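PDB 4JB3: D-ribitol-5-phosphate phosphatase from Bacteroides thetaiotaomicron, which removes the phosphate from D-ribitol-5-phosphate and D-ribitol-1-phosphate and also dephosphorylates 5-amino-6-(5-phospho-D-ribitylamino)uracil, a riboflavin precursor. Local coordinates for residues 40-45 against 105-110; 56-61 against 66-71; 27-32 against 118-123. All coordinates share one frame; numbering follows the deposited sequence. Where two conformers were deposited one is given.

In the fold
From the N terminus, strand 26-29 runs to the metal-binding loop at 30-32, and contact 3 closes the longest loop when helix 111-120 returns to pack on that strand. Within this span lies contact 1, where helix 40-50 meets 105-110, the link out of the helical cap. Within the span that contact 1 closes sits contact 2, which closes a short loop between helices 55-58 and 66-72. The three loops therefore nest without crossing. Contacts 1 and 2 join through the salt bridge Arg40-Asp56 in the cap; contacts 1 and 3 meet where Phe106 packs on Phe31 and Gly32, at the seam between cap and core. Contacts 2 and 3 do not touch.

Contact 1: 40-45 against 105-110; sequences RDKAVQ and FFNEVD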
ATOM      1  N   ARG A  40       7.836  10.611   3.126  1.00 16.15           N
ATOM      2  CA  ARG A  40       9.187  10.149   2.811  1.00 13.72           C
ATOM      3  C   ARG A  40      10.236  10.854   3.661  1.00 16.82           C
ATOM      4  O   ARG A  40      11.226  10.244   4.039  1.00 15.25           O
ATOM      5  CB  ARG A  40       9.512  10.363   1.327  1.00 18.60           C
ATOM      6  CG  ARG A  40      10.678   9.504   0.828  1.00 25.17           C
ATOM      7  CD  ARG A  40      11.208   9.972  -0.527  1.00 28.07           C
ATOM      8  NE  ARG A  40      11.941  11.230  -0.413  1.00 29.96           N
ATOM      9  CZ  ARG A  40      13.266  11.329  -0.350  1.00 26.61           C
ATOM     10  NH1 ARG A  40      13.831  12.520  -0.243  1.00 29.99           N
ATOM     11  NH2 ARG A  40      14.031  10.247  -0.409  1.00 24.23           N
ATOM     12  N   ASP A  41      10.018  12.131   3.959  1.00 17.59           N
ATOM     13  CA  ASP A  41      10.975  12.872   4.774  1.00 17.35           C
ATOM     14  C   ASP A  41      11.050  12.297   6.186  1.00 15.86           C
ATOM     15  O   ASP A  41      12.131  12.245   6.792  1.00 15.08           O
ATOM     16  CB  ASP A  41      10.623  14.359   4.816  1.00 20.55           C
ATOM     17  CG  ASP A  41      11.033  15.093   3.556  1.00 32.15           C
ATOM     18  OD1 ASP A  41      11.725  14.491   2.706  1.00 28.45           O
ATOM     19  OD2 ASP A  41      10.669  16.279   3.417  1.00 45.09           O
ATOM     20  N   LYS A  42       9.908  11.860   6.711  1.00 15.67           N
ATOM     21  CA  LYS A  42       9.881  11.240   8.029  1.00 14.29           C
ATOM     22  C   LYS A  42      10.595   9.883   7.991  1.00 12.53           C
ATOM     23  O   LYS A  42      11.298   9.510   8.934  1.00 12.25           O
ATOM     24  CB  LYS A  42       8.441  11.095   8.535  1.00 13.86           C
ATOM     25  CG  LYS A  42       8.355  10.678   9.992  1.00 23.55           C
ATOM     26  CD  LYS A  42       7.059  11.140  10.648  1.00 32.59           C
ATOM     27  CE  LYS A  42       5.885  10.260  10.250  1.00 34.76           C
ATOM     28  NZ  LYS A  42       6.086   8.844  10.671  1.00 30.34           N
ATOM     29  N   ALA A  43      10.418   9.151   6.892  1.00 13.88           N
ATOM     30  CA  ALA A  43      11.127   7.881   6.692  1.00 10.90           C
ATOM     31  C   ALA A  43      12.639   8.098   6.637  1.00 11.65           C
ATOM     32  O   ALA A  43      13.406   7.360   7.265  1.00 11.76           O
ATOM     33  CB  ALA A  43      10.647   7.205   5.420  1.00 12.63           C
ATOM     34  N   VAL A  44      13.065   9.109   5.878  1.00 11.32           N
ATOM     35  CA  VAL A  44      14.480   9.432   5.773  1.00 11.04           C
ATOM     36  C   VAL A  44      15.060   9.731   7.154  1.00 13.28           C
ATOM     37  O   VAL A  44      16.110   9.200   7.518  1.00 12.93           O
ATOM     38  CB  VAL A  44      14.704  10.611   4.815  1.00 14.04           C
ATOM     39  CG1 VAL A  44      16.101  11.202   4.970  1.00 13.63           C
ATOM     40  CG2 VAL A  44      14.460  10.168   3.371  1.00 15.54           C
ATOM     41  N   GLN A  45      14.357  10.548   7.931  1.00 12.71           N
ATOM     42  CA  GLN A  45      14.780  10.838   9.304  1.00 13.38           C
ATOM     43  C   GLN A  45      14.878   9.573  10.160  1.00 12.02           C
ATOM     44  O   GLN A  45      15.828   9.420  10.931  1.00 15.02           O
ATOM     45  CB  GLN A  45      13.810  11.821   9.966  1.00 17.98           C
ATOM     46  CG  GLN A  45      13.896  13.249   9.452  1.00 25.97           C
ATOM     47  CD  GLN A  45      15.202  13.926   9.824  1.00 33.62           C
ATOM     48  OE1 GLN A  45      15.592  13.954  10.994  1.00 36.92           O
ATOM     49  NE2 GLN A  45      15.888  14.474   8.827  1.00 34.94           N
ATOM     50  N   PHE A 105       7.724   5.732   7.649  1.00 10.62           N
ATOM     51  CA  PHE A 105       7.101   6.113   6.382  1.00 10.84           C
ATOM     52  C   PHE A 105       5.669   6.586   6.555  1.00 11.80           C
ATOM     53  O   PHE A 105       5.134   7.269   5.685  1.00 13.40           O
ATOM     54  CB  PHE A 105       7.048   4.918   5.427  1.00 10.59           C
ATOM     55  CG  PHE A 105       8.214   4.815   4.485  1.00 11.47           C
ATOM     56  CD1 PHE A 105       8.257   5.581   3.326  1.00 15.67           C
ATOM     57  CD2 PHE A 105       9.239   3.920   4.730  1.00 13.41           C
ATOM     58  CE1 PHE A 105       9.329   5.476   2.442  1.00 20.51           C
ATOM     59  CE2 PHE A 105      10.312   3.810   3.857  1.00 12.76           C
ATOM     60  CZ  PHE A 105      10.353   4.589   2.708  1.00 16.27           C
ATOM     61  N   PHE A 106       5.028   6.196   7.654  1.00 16.38           N
ATOM     62  CA  PHE A 106       3.572   6.319   7.747  1.00 15.06           C
ATOM     63  C   PHE A 106       3.069   7.286   8.797  1.00 15.47           C
ATOM     64  O   PHE A 106       3.652   7.409   9.869  1.00 17.67           O
ATOM     65  CB  PHE A 106       2.951   4.940   7.999  1.00 14.44           C
ATOM     66  CG  PHE A 106       3.318   3.925   6.963  1.00 14.68           C
ATOM     67  CD1 PHE A 106       2.627   3.863   5.770  1.00 18.00           C
ATOM     68  CD2 PHE A 106       4.360   3.040   7.165  1.00 15.72           C
ATOM     69  CE1 PHE A 106       2.961   2.925   4.800  1.00 19.98           C
ATOM     70  CE2 PHE A 106       4.703   2.119   6.193  1.00 17.23           C
ATOM     71  CZ  PHE A 106       4.001   2.064   5.011  1.00 14.58           C
ATOM     72  N   ASN A 107       1.970   7.963   8.478  1.00 14.66           N
ATOM     73  CA  ASN A 107       1.225   8.725   9.480  1.00 19.64           C
ATOM     74  C   ASN A 107       0.132   7.812  10.016  1.00 16.83           C
ATOM     75  O   ASN A 107      -0.164   6.806   9.396  1.00 20.03           O
ATOM     76  CB  ASN A 107       0.590   9.973   8.859  1.00 23.40           C
ATOM     77  CG  ASN A 107       1.615  10.994   8.414  1.00 28.36           C
ATOM     78  OD1 ASN A 107       2.682  11.123   9.011  1.00 31.43           O
ATOM     79  ND2 ASN A 107       1.291  11.735   7.359  1.00 29.28           N
ATOM     80  N   GLU A 108      -0.472   8.139  11.154  1.00 21.04           N
ATOM     81  CA  GLU A 108      -1.598   7.337  11.633  1.00 20.50           C
ATOM     82  C   GLU A 108      -2.716   7.370  10.592  1.00 15.50           C
ATOM     83  O   GLU A 108      -2.863   8.358   9.870  1.00 16.08           O
ATOM     84  CB  GLU A 108      -2.104   7.839  12.987  1.00 23.96           C
ATOM     85  CG  GLU A 108      -1.145   7.565  14.155  1.00 23.51           C
ATOM     86  CD  GLU A 108      -1.083   6.098  14.561  1.00 37.42           C
ATOM     87  OE1 GLU A 108      -1.804   5.267  13.967  1.00 42.03           O
ATOM     88  OE2 GLU A 108      -0.304   5.776  15.484  1.00 40.21           O
ATOM     89  N   VAL A 109      -3.471   6.283  10.483  1.00 16.83           N
ATOM     90  CA  VAL A 109      -4.488   6.181   9.432  1.00 13.30           C
ATOM     91  C   VAL A 109      -5.661   7.125   9.693  1.00 11.57           C
ATOM     92  O   VAL A 109      -6.054   7.338  10.847  1.00 15.41           O
ATOM     93  CB  VAL A 109      -5.003   4.725   9.272  1.00 18.81           C
ATOM     94  CG1 VAL A 109      -5.705   4.261  10.527  1.00 23.50           C
ATOM     95  CG2 VAL A 109      -5.937   4.599   8.086  1.00 18.21           C
ATOM     96  N   ASP A 110      -6.186   7.722   8.627  1.00 10.82           N
ATOM     97  CA  ASP A 110      -7.434   8.479   8.693  1.00  8.81           C
ATOM     98  C   ASP A 110      -8.568   7.474   8.745  1.00 10.06           C
ATOM     99  O   ASP A 110      -8.846   6.770   7.761  1.00 10.68           O
ATOM    100  CB  ASP A 110      -7.571   9.363   7.453  1.00  9.60           C
ATOM    101  CG  ASP A 110      -8.835  10.218   7.462  1.00 14.20           C
ATOM    102  OD1 ASP A 110      -9.639  10.118   8.411  1.00 13.07           O
ATOM    103  OD2 ASP A 110      -9.015  11.015   6.514  1.00 15.26           O
TER
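Ala43 and Phe105 bring the two backbones together, their CA atoms 4.4 Å apart, where the first turns of helix 40-50 meet the start of an irregular segment. Beyond Asn107 the segment runs away from the helix, so the contact is confined to 105-107. The methyl of Ala43 sits over the centre of one face of the Phe105 ring, CB lying 3.4 Å from the ring centroid and only 6° off the ring normal. This CH-pi contact touches all six ring carbons about equally, with CB 3.5 Å from Phe105 CG. Trp102 also meets this ring, and Ile38 touches the Phe105 side chain. Lys42 leaves the helix with CG anti to its backbone N (chi1 -170°), and bends at chi3 and chi4 bring the ammonium back to the loop. There Lys42 NZ gives a 2.9 Å hydrogen bond to Phe106 O, reaching the oxygen from above the carbonyl plane, 46° out of it. NZ also bonds Gly104 O, so one ammonium joins two backbone carbonyls of the link. Next to it, Lys42 CE lies 3.5 Å from Asn107 OD1. A methionine in place of Lys42 would probably leave the carbonyls of Gly104 and Phe106 without this shared donor and the link less firmly tied to the helix. Phe106 approaches a bound glycerol and stands about 8 Å, side chain to side chain, from Asp30. The arrangement is consistent with the linker that joins the helical cap to the Rossmann-like core in HAD phosphatases, close to the metal site.

Contact 2: 56-61 against 66-71; sequences DTRLDK and GIFQEL
Leu59 and Phe68 form a buried apolar contact inside the helical cap, where the chain leaves helix 55-58 and turns back into helix 66-72. The backbones stay well apart, Leu59 CA and Phe68 CA being 8.0 Å from each other, and side chains alone bridge them. Leu59 CD2 lies over one face of the Phe68 ring, displaced from the centre toward the rim, with its closest approach of 3.5 Å to CE2. Measured to the ring centroid, Leu59 CD2 is 3.9 Å away and 26° off the normal, a CH-pi contact. Phe68 has CG anti to its carbonyl carbon (chi1 -68°), which carries the ring across from its helix to the Leu59 methyl. Arg58 adds a looser contribution: its CD approaches Phe68 CE1 at 4.5 Å, while its NE is engaged by Asp54 in a salt bridge. Beyond the two segments, Phe47 and Phe81 meet the Phe68 ring edge-to-face, and Leu59 rests on Ala43, Val44 and Phe47 of helix 40-50. No hydrogen bond crosses between 56-61 and 66-71, so their association relies on dispersion and the exclusion of water, with Phe68 and Leu59 shared by several helices of the cap.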
ATOM      1  N   ASP A  56      18.449   9.780   2.393  1.00 16.02           N
ATOM      2  CA  ASP A  56      17.711  10.669   1.503  1.00 17.38           C
ATOM      3  C   ASP A  56      17.861  10.279   0.034  1.00 23.12           C
ATOM      4  O   ASP A  56      16.956  10.515  -0.775  1.00 26.05           O
ATOM      5  CB  ASP A  56      18.167  12.114   1.691  1.00 18.95           C
ATOM      6  CG  ASP A  56      17.329  13.088   0.901  1.00 31.70           C
ATOM      7  OD1 ASP A  56      16.089  13.026   1.019  1.00 30.89           O
ATOM      8  OD2 ASP A  56      17.901  13.904   0.153  1.00 33.61           O
ATOM      9  N   THR A  57      19.015   9.701  -0.296  0.52 18.66           N
ATOM     10  CA  THR A  57      19.313   9.256  -1.656  0.52 20.35           C
ATOM     11  C   THR A  57      18.786   7.834  -1.921  0.52 22.41           C
ATOM     12  O   THR A  57      18.539   7.452  -3.065  0.52 29.35           O
ATOM     13  CB  THR A  57      20.835   9.349  -1.948  0.52 27.23           C
ATOM     14  OG1 THR A  57      21.261  10.714  -1.832  0.52 28.33           O
ATOM     15  CG2 THR A  57      21.159   8.862  -3.347  0.52 27.14           C
ATOM     16  N   ARG A  58      18.584   7.067  -0.856  1.00 18.73           N
ATOM     17  CA  ARG A  58      18.168   5.666  -0.976  1.00 18.29           C
ATOM     18  C   ARG A  58      16.654   5.452  -1.054  1.00 22.57           C
ATOM     19  O   ARG A  58      16.172   4.677  -1.883  1.00 29.46           O
ATOM     20  CB  ARG A  58      18.763   4.832   0.163  1.00 19.33           C
ATOM     21  CG  ARG A  58      20.278   4.714   0.102  1.00 20.49           C
ATOM     22  CD  ARG A  58      20.841   3.850   1.228  1.00 22.09           C
ATOM     23  NE  ARG A  58      22.295   3.951   1.286  1.00 21.50           N
ATOM     24  CZ  ARG A  58      23.135   3.122   0.676  1.00 24.43           C
ATOM     25  NH1 ARG A  58      22.671   2.101  -0.037  1.00 26.63           N
ATOM     26  NH2 ARG A  58      24.442   3.309   0.782  1.00 27.21           N
ATOM     27  N   LEU A  59      15.899   6.141  -0.206  1.00 18.50           N
ATOM     28  CA  LEU A  59      14.476   5.842  -0.050  1.00 18.04           C
ATOM     29  C   LEU A  59      13.595   6.458  -1.135  1.00 21.79           C
ATOM     30  O   LEU A  59      13.828   7.588  -1.570  1.00 22.04           O
ATOM     31  CB  LEU A  59      13.999   6.292   1.327  1.00 17.94           C
ATOM     32  CG  LEU A  59      14.740   5.678   2.514  1.00 13.90           C
ATOM     33  CD1 LEU A  59      14.107   6.169   3.807  1.00 15.79           C
ATOM     34  CD2 LEU A  59      14.710   4.161   2.442  1.00 18.92           C
ATOM     35  N   ASP A  60      12.577   5.711  -1.564  1.00 18.98           N
ATOM     36  CA  ASP A  60      11.649   6.184  -2.590  1.00 18.67           C
ATOM     37  C   ASP A  60      10.203   6.144  -2.098  1.00 17.77           C
ATOM     38  O   ASP A  60       9.879   5.432  -1.148  1.00 16.13           O
ATOM     39  CB  ASP A  60      11.783   5.339  -3.856  1.00 19.58           C
ATOM     40  CG  ASP A  60      11.200   6.026  -5.082  1.00 22.29           C
ATOM     41  OD1 ASP A  60      11.818   7.001  -5.558  1.00 30.08           O
ATOM     42  OD2 ASP A  60      10.132   5.597  -5.584  1.00 20.61           O
ATOM     43  N   LYS A  61       9.333   6.905  -2.751  1.00 20.34           N
ATOM     44  CA  LYS A  61       7.923   6.938  -2.378  1.00 17.55           C
ATOM     45  C   LYS A  61       7.132   5.810  -3.046  1.00 19.86           C
ATOM     46  O   LYS A  61       6.056   5.443  -2.567  1.00 22.18           O
ATOM     47  CB  LYS A  61       7.322   8.285  -2.785  1.00 28.63           C
ATOM     48  CG  LYS A  61       6.213   8.804  -1.885  1.00 36.05           C
ATOM     49  CD  LYS A  61       5.712  10.140  -2.395  1.00 40.53           C
ATOM     50  CE  LYS A  61       6.879  11.065  -2.691  1.00 42.52           C
ATOM     51  NZ  LYS A  61       6.458  12.370  -3.277  1.00 50.03           N
ATOM     52  N   GLY A  66      17.902  -1.385  -4.532  1.00 15.61           N
ATOM     53  CA  GLY A  66      18.894  -2.010  -3.669  1.00 13.33           C
ATOM     54  C   GLY A  66      18.292  -3.030  -2.717  1.00 14.43           C
ATOM     55  O   GLY A  66      17.357  -3.749  -3.079  1.00 13.40           O
ATOM     56  N   ILE A  67      18.806  -3.080  -1.492  1.00 13.29           N
ATOM     57  CA  ILE A  67      18.318  -4.054  -0.525  1.00  9.40           C
ATOM     58  C   ILE A  67      16.879  -3.762  -0.095  1.00 11.42           C
ATOM     59  O   ILE A  67      16.163  -4.660   0.361  1.00 11.13           O
ATOM     60  CB  ILE A  67      19.232  -4.184   0.718  1.00 11.11           C
ATOM     61  CG1 ILE A  67      19.333  -2.845   1.461  1.00 11.67           C
ATOM     62  CG2 ILE A  67      20.593  -4.715   0.322  1.00 11.91           C
ATOM     63  CD1 ILE A  67      20.001  -2.972   2.823  1.00 14.51           C
ATOM     64  N   PHE A  68      16.457  -2.511  -0.236  1.00 10.89           N
ATOM     65  CA  PHE A  68      15.076  -2.141   0.055  1.00  9.25           C
ATOM     66  C   PHE A  68      14.129  -2.789  -0.944  1.00 12.52           C
ATOM     67  O   PHE A  68      13.098  -3.325  -0.550  1.00 11.00           O
ATOM     68  CB  PHE A  68      14.925  -0.613   0.096  1.00 11.55           C
ATOM     69  CG  PHE A  68      15.633   0.027   1.260  1.00 12.29           C
ATOM     70  CD1 PHE A  68      16.998   0.286   1.207  1.00 18.99           C
ATOM     71  CD2 PHE A  68      14.927   0.359   2.413  1.00 15.41           C
ATOM     72  CE1 PHE A  68      17.652   0.862   2.293  1.00 18.13           C
ATOM     73  CE2 PHE A  68      15.572   0.940   3.498  1.00 18.55           C
ATOM     74  CZ  PHE A  68      16.936   1.183   3.436  1.00 14.67           C
ATOM     75  N   GLN A  69      14.493  -2.759  -2.224  1.00 10.83           N
ATOM     76  CA  GLN A  69      13.739  -3.487  -3.247  1.00 11.40           C
ATOM     77  C   GLN A  69      13.763  -4.985  -2.990  1.00 11.75           C
ATOM     78  O   GLN A  69      12.732  -5.660  -3.094  1.00 11.31           O
ATOM     79  CB  GLN A  69      14.302  -3.207  -4.637  1.00 14.05           C
ATOM     80  CG  GLN A  69      13.734  -4.116  -5.724  1.00 13.58           C
ATOM     81  CD  GLN A  69      14.108  -3.654  -7.113  1.00 18.97           C
ATOM     82  OE1 GLN A  69      15.070  -2.908  -7.291  1.00 26.24           O
ATOM     83  NE2 GLN A  69      13.337  -4.081  -8.110  1.00 20.88           N
ATOM     84  N   GLU A  70      14.942  -5.513  -2.672  1.00 10.99           N
ATOM     85  CA  GLU A  70      15.064  -6.943  -2.424  1.00 11.57           C
ATOM     86  C   GLU A  70      14.141  -7.392  -1.298  1.00 11.77           C
ATOM     87  O   GLU A  70      13.509  -8.447  -1.389  1.00 10.73           O
ATOM     88  CB  GLU A  70      16.524  -7.348  -2.155  1.00 13.43           C
ATOM     89  CG  GLU A  70      17.380  -7.332  -3.409  1.00 15.43           C
ATOM     90  CD  GLU A  70      18.857  -7.458  -3.118  1.00 27.16           C
ATOM     91  OE1 GLU A  70      19.217  -7.626  -1.939  1.00 30.43           O
ATOM     92  OE2 GLU A  70      19.663  -7.380  -4.069  1.00 34.59           O
ATOM     93  N   LEU A  71      14.037  -6.584  -0.244  1.00  8.94           N
ATOM     94  CA  LEU A  71      13.115  -6.883   0.844  1.00  8.87           C
ATOM     95  C   LEU A  71      11.674  -6.862   0.346  1.00  7.40           C
ATOM     96  O   LEU A  71      10.895  -7.787   0.619  1.00  9.32           O
ATOM     97  CB  LEU A  71      13.282  -5.874   1.983  1.00  7.69           C
ATOM     98  CG  LEU A  71      12.268  -6.003   3.122  1.00  7.42           C
ATOM     99  CD1 LEU A  71      12.567  -7.274   3.933  1.00 10.64           C
ATOM    100  CD2 LEU A  71      12.262  -4.749   3.991  1.00 11.06           C
TER

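Contact 3: 27-32 against 118-123; sequences IVFDFG and LGLRKS. With NA (sodium ion), chain B.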
ATOM      1  N   ILE A  27     -12.611  -3.250  -6.655  1.00  8.06           N
ATOM      2  CA  ILE A  27     -11.751  -2.100  -6.383  1.00  5.65           C
ATOM      3  C   ILE A  27     -10.457  -2.612  -5.789  1.00  6.32           C
ATOM      4  O   ILE A  27     -10.478  -3.407  -4.853  1.00  8.79           O
ATOM      5  CB  ILE A  27     -12.415  -1.097  -5.409  1.00  6.00           C
ATOM      6  CG1 ILE A  27     -13.774  -0.643  -5.947  1.00  9.54           C
ATOM      7  CG2 ILE A  27     -11.506   0.119  -5.205  1.00  7.60           C
ATOM      8  CD1 ILE A  27     -14.584   0.219  -4.983  1.00 12.38           C
ATOM      9  N   VAL A  28      -9.338  -2.176  -6.360  1.00  6.22           N
ATOM     10  CA  VAL A  28      -8.006  -2.585  -5.914  1.00  6.28           C
ATOM     11  C   VAL A  28      -7.312  -1.344  -5.381  1.00  7.06           C
ATOM     12  O   VAL A  28      -7.120  -0.382  -6.122  1.00  8.34           O
ATOM     13  CB  VAL A  28      -7.192  -3.192  -7.079  1.00  6.76           C
ATOM     14  CG1 VAL A  28      -5.779  -3.566  -6.619  1.00  9.64           C
ATOM     15  CG2 VAL A  28      -7.894  -4.434  -7.640  1.00 11.17           C
ATOM     16  N   PHE A  29      -6.950  -1.361  -4.098  1.00  6.39           N
ATOM     17  CA  PHE A  29      -6.269  -0.245  -3.451  1.00  6.49           C
ATOM     18  C   PHE A  29      -4.794  -0.536  -3.204  1.00  7.51           C
ATOM     19  O   PHE A  29      -4.420  -1.655  -2.848  1.00  7.54           O
ATOM     20  CB  PHE A  29      -6.863   0.007  -2.059  1.00  6.12           C
ATOM     21  CG  PHE A  29      -8.246   0.589  -2.056  1.00  5.91           C
ATOM     22  CD1 PHE A  29      -8.451   1.954  -2.216  1.00  8.00           C
ATOM     23  CD2 PHE A  29      -9.345  -0.234  -1.847  1.00  7.61           C
ATOM     24  CE1 PHE A  29      -9.737   2.499  -2.185  1.00  8.58           C
ATOM     25  CE2 PHE A  29     -10.622   0.295  -1.808  1.00  7.00           C
ATOM     26  CZ  PHE A  29     -10.821   1.666  -1.984  1.00  8.89           C
ATOM     27  N   ASP A  30      -3.956   0.485  -3.337  1.00  6.72           N
ATOM     28  CA  ASP A  30      -2.623   0.455  -2.756  1.00  6.35           C
ATOM     29  C   ASP A  30      -2.760   0.749  -1.255  1.00  8.09           C
ATOM     30  O   ASP A  30      -3.813   1.221  -0.798  1.00  8.75           O
ATOM     31  CB  ASP A  30      -1.753   1.519  -3.413  1.00  8.47           C
ATOM     32  CG  ASP A  30      -0.278   1.335  -3.116  1.00 10.42           C
ATOM     33  OD1 ASP A  30       0.113   0.303  -2.527  1.00 14.81           O
ATOM     34  OD2 ASP A  30       0.499   2.224  -3.492  1.00 14.81           O
ATOM     35  N   PHE A  31      -1.710   0.455  -0.493  1.00  9.28           N
ATOM     36  CA  PHE A  31      -1.692   0.727   0.943  1.00  6.83           C
ATOM     37  C   PHE A  31      -1.095   2.126   1.173  1.00  6.47           C
ATOM     38  O   PHE A  31      -1.841   3.101   1.346  1.00  7.63           O
ATOM     39  CB  PHE A  31      -0.890  -0.363   1.667  1.00  9.54           C
ATOM     40  CG  PHE A  31      -0.848  -0.206   3.164  1.00  8.71           C
ATOM     41  CD1 PHE A  31      -2.016  -0.274   3.915  1.00  9.85           C
ATOM     42  CD2 PHE A  31       0.355   0.012   3.817  1.00 10.02           C
ATOM     43  CE1 PHE A  31      -1.979  -0.129   5.292  1.00 10.02           C
ATOM     44  CE2 PHE A  31       0.397   0.152   5.199  1.00 10.50           C
ATOM     45  CZ  PHE A  31      -0.777   0.084   5.932  1.00  9.73           C
ATOM     46  N   GLY A  32       0.228   2.240   1.159  1.00  8.20           N
ATOM     47  CA  GLY A  32       0.865   3.531   1.360  1.00  9.40           C
ATOM     48  C   GLY A  32       0.522   4.513   0.253  1.00 10.34           C
ATOM     49  O   GLY A  32       0.577   4.167  -0.935  1.00 11.71           O
ATOM     50  N   LEU A 118     -14.874  -0.053   4.457  1.00  9.29           N
ATOM     51  CA  LEU A 118     -15.804  -1.050   4.985  1.00 11.60           C
ATOM     52  C   LEU A 118     -17.160  -0.948   4.289  1.00 11.83           C
ATOM     53  O   LEU A 118     -17.807  -1.967   4.002  1.00 16.81           O
ATOM     54  CB  LEU A 118     -16.003  -0.878   6.489  1.00 14.59           C
ATOM     55  CG  LEU A 118     -14.868  -1.371   7.374  1.00 19.31           C
ATOM     56  CD1 LEU A 118     -15.256  -1.154   8.826  1.00 16.91           C
ATOM     57  CD2 LEU A 118     -14.558  -2.846   7.121  1.00 17.95           C
ATOM     58  N   GLY A 119     -17.588   0.278   4.010  1.00 10.45           N
ATOM     59  CA  GLY A 119     -18.850   0.504   3.331  1.00 11.06           C
ATOM     60  C   GLY A 119     -18.828  -0.015   1.906  1.00 11.62           C
ATOM     61  O   GLY A 119     -19.827  -0.540   1.412  1.00 17.10           O
ATOM     62  N   LEU A 120     -17.682   0.123   1.242  1.00 11.64           N
ATOM     63  CA  LEU A 120     -17.519  -0.414  -0.106  1.00 11.91           C
ATOM     64  C   LEU A 120     -17.752  -1.913  -0.198  1.00 12.67           C
ATOM     65  O   LEU A 120     -18.213  -2.402  -1.228  1.00 13.34           O
ATOM     66  CB  LEU A 120     -16.127  -0.107  -0.643  1.00  9.45           C
ATOM     67  CG  LEU A 120     -15.883   1.358  -0.972  1.00 10.61           C
ATOM     68  CD1 LEU A 120     -14.436   1.534  -1.409  1.00 12.54           C
ATOM     69  CD2 LEU A 120     -16.843   1.859  -2.057  1.00 13.84           C
ATOM     70  N   ARG A 121     -17.416  -2.644   0.861  1.00 11.49           N
ATOM     71  CA  ARG A 121     -17.436  -4.098   0.789  1.00 11.69           C
ATOM     72  C   ARG A 121     -18.840  -4.657   0.639  1.00 13.49           C
ATOM     73  O   ARG A 121     -19.001  -5.794   0.226  1.00 16.95           O
ATOM     74  CB  ARG A 121     -16.717  -4.721   1.984  1.00 15.27           C
ATOM     75  CG  ARG A 121     -15.243  -4.358   2.026  1.00 14.65           C
ATOM     76  CD  ARG A 121     -14.474  -5.291   2.936  1.00 16.28           C
ATOM     77  NE  ARG A 121     -14.460  -6.650   2.411  1.00 15.38           N
ATOM     78  CZ  ARG A 121     -14.068  -7.711   3.106  1.00 17.55           C
ATOM     79  NH1 ARG A 121     -13.665  -7.569   4.361  1.00 26.45           N
ATOM     80  NH2 ARG A 121     -14.092  -8.915   2.552  1.00 18.98           N
ATOM     81  N   LYS A 122     -19.845  -3.841   0.947  1.00 22.11           N
ATOM     82  CA  LYS A 122     -21.229  -4.261   0.761  1.00 20.77           C
ATOM     83  C   LYS A 122     -21.581  -4.346  -0.722  1.00 21.75           C
ATOM     84  O   LYS A 122     -22.481  -5.088  -1.115  1.00 23.52           O
ATOM     85  CB  LYS A 122     -22.184  -3.285   1.449  1.00 22.50           C
ATOM     86  CG  LYS A 122     -21.801  -2.943   2.872  1.00 31.24           C
ATOM     87  CD  LYS A 122     -22.946  -2.244   3.587  1.00 38.80           C
ATOM     88  CE  LYS A 122     -22.469  -1.605   4.882  1.00 42.82           C
ATOM     89  NZ  LYS A 122     -21.754  -2.577   5.754  1.00 44.31           N
ATOM     90  N   SER A 123     -20.855  -3.591  -1.539  1.00 17.76           N
ATOM     91  CA  SER A 123     -21.190  -3.439  -2.950  1.00 15.61           C
ATOM     92  C   SER A 123     -20.098  -3.911  -3.910  1.00 16.18           C
ATOM     93  O   SER A 123     -20.376  -4.124  -5.098  1.00 17.95           O
ATOM     94  CB  SER A 123     -21.513  -1.973  -3.256  1.00 21.01           C
ATOM     95  OG  SER A 123     -22.630  -1.525  -2.507  1.00 25.28           O
TER
HETATM   96 NA    NA B 301       1.520   4.151  -2.962  1.00 12.21          NA
HETATM   97  O   HOH W   1       3.209   5.770  -2.619  1.00 22.52           O
HETATM   98  O   HOH W   2       2.405   3.955  -5.182  1.00 15.46           O
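Leu120, near the end of helix 111-120, packs against Ile27 and Phe29 on strand 26-29, a helix-on-sheet contact of the Rossmann-like HAD core. All of the contact between the segments is apolar. Leu120 CD1 touches two residues of the strand: it lies 3.8 Å from Ile27 CD1 and 3.7 Å from Phe29 CZ. The methyl meets the Phe29 ring at its edge, in the ring plane, while Ile27 CG2 lies over one face of the same ring, toward its rim. The side chains of Ile27 and Leu120 cross at about a right angle. Leu120 has CG anti to its carbonyl carbon (chi1 -70°), which directs both methyl branches at the sheet. Polar and metal interactions gather at the other end of 27-32, where the strand opens into the catalytic loop. Asp30, probably the nucleophile as in related HAD enzymes, has its OD1 held by Lys169 and Ser130 and bonded by Phe31 N at 2.7 Å, the latter from above the carboxylate plane. Its other oxygen, OD2, binds the metal, a sodium ion here where magnesium is the cofactor. Two waters and Asp194 share the ion with this loop, which supplies Asp30 OD2 and the backbone oxygen Gly32 O, each 2.2 Å from the sodium.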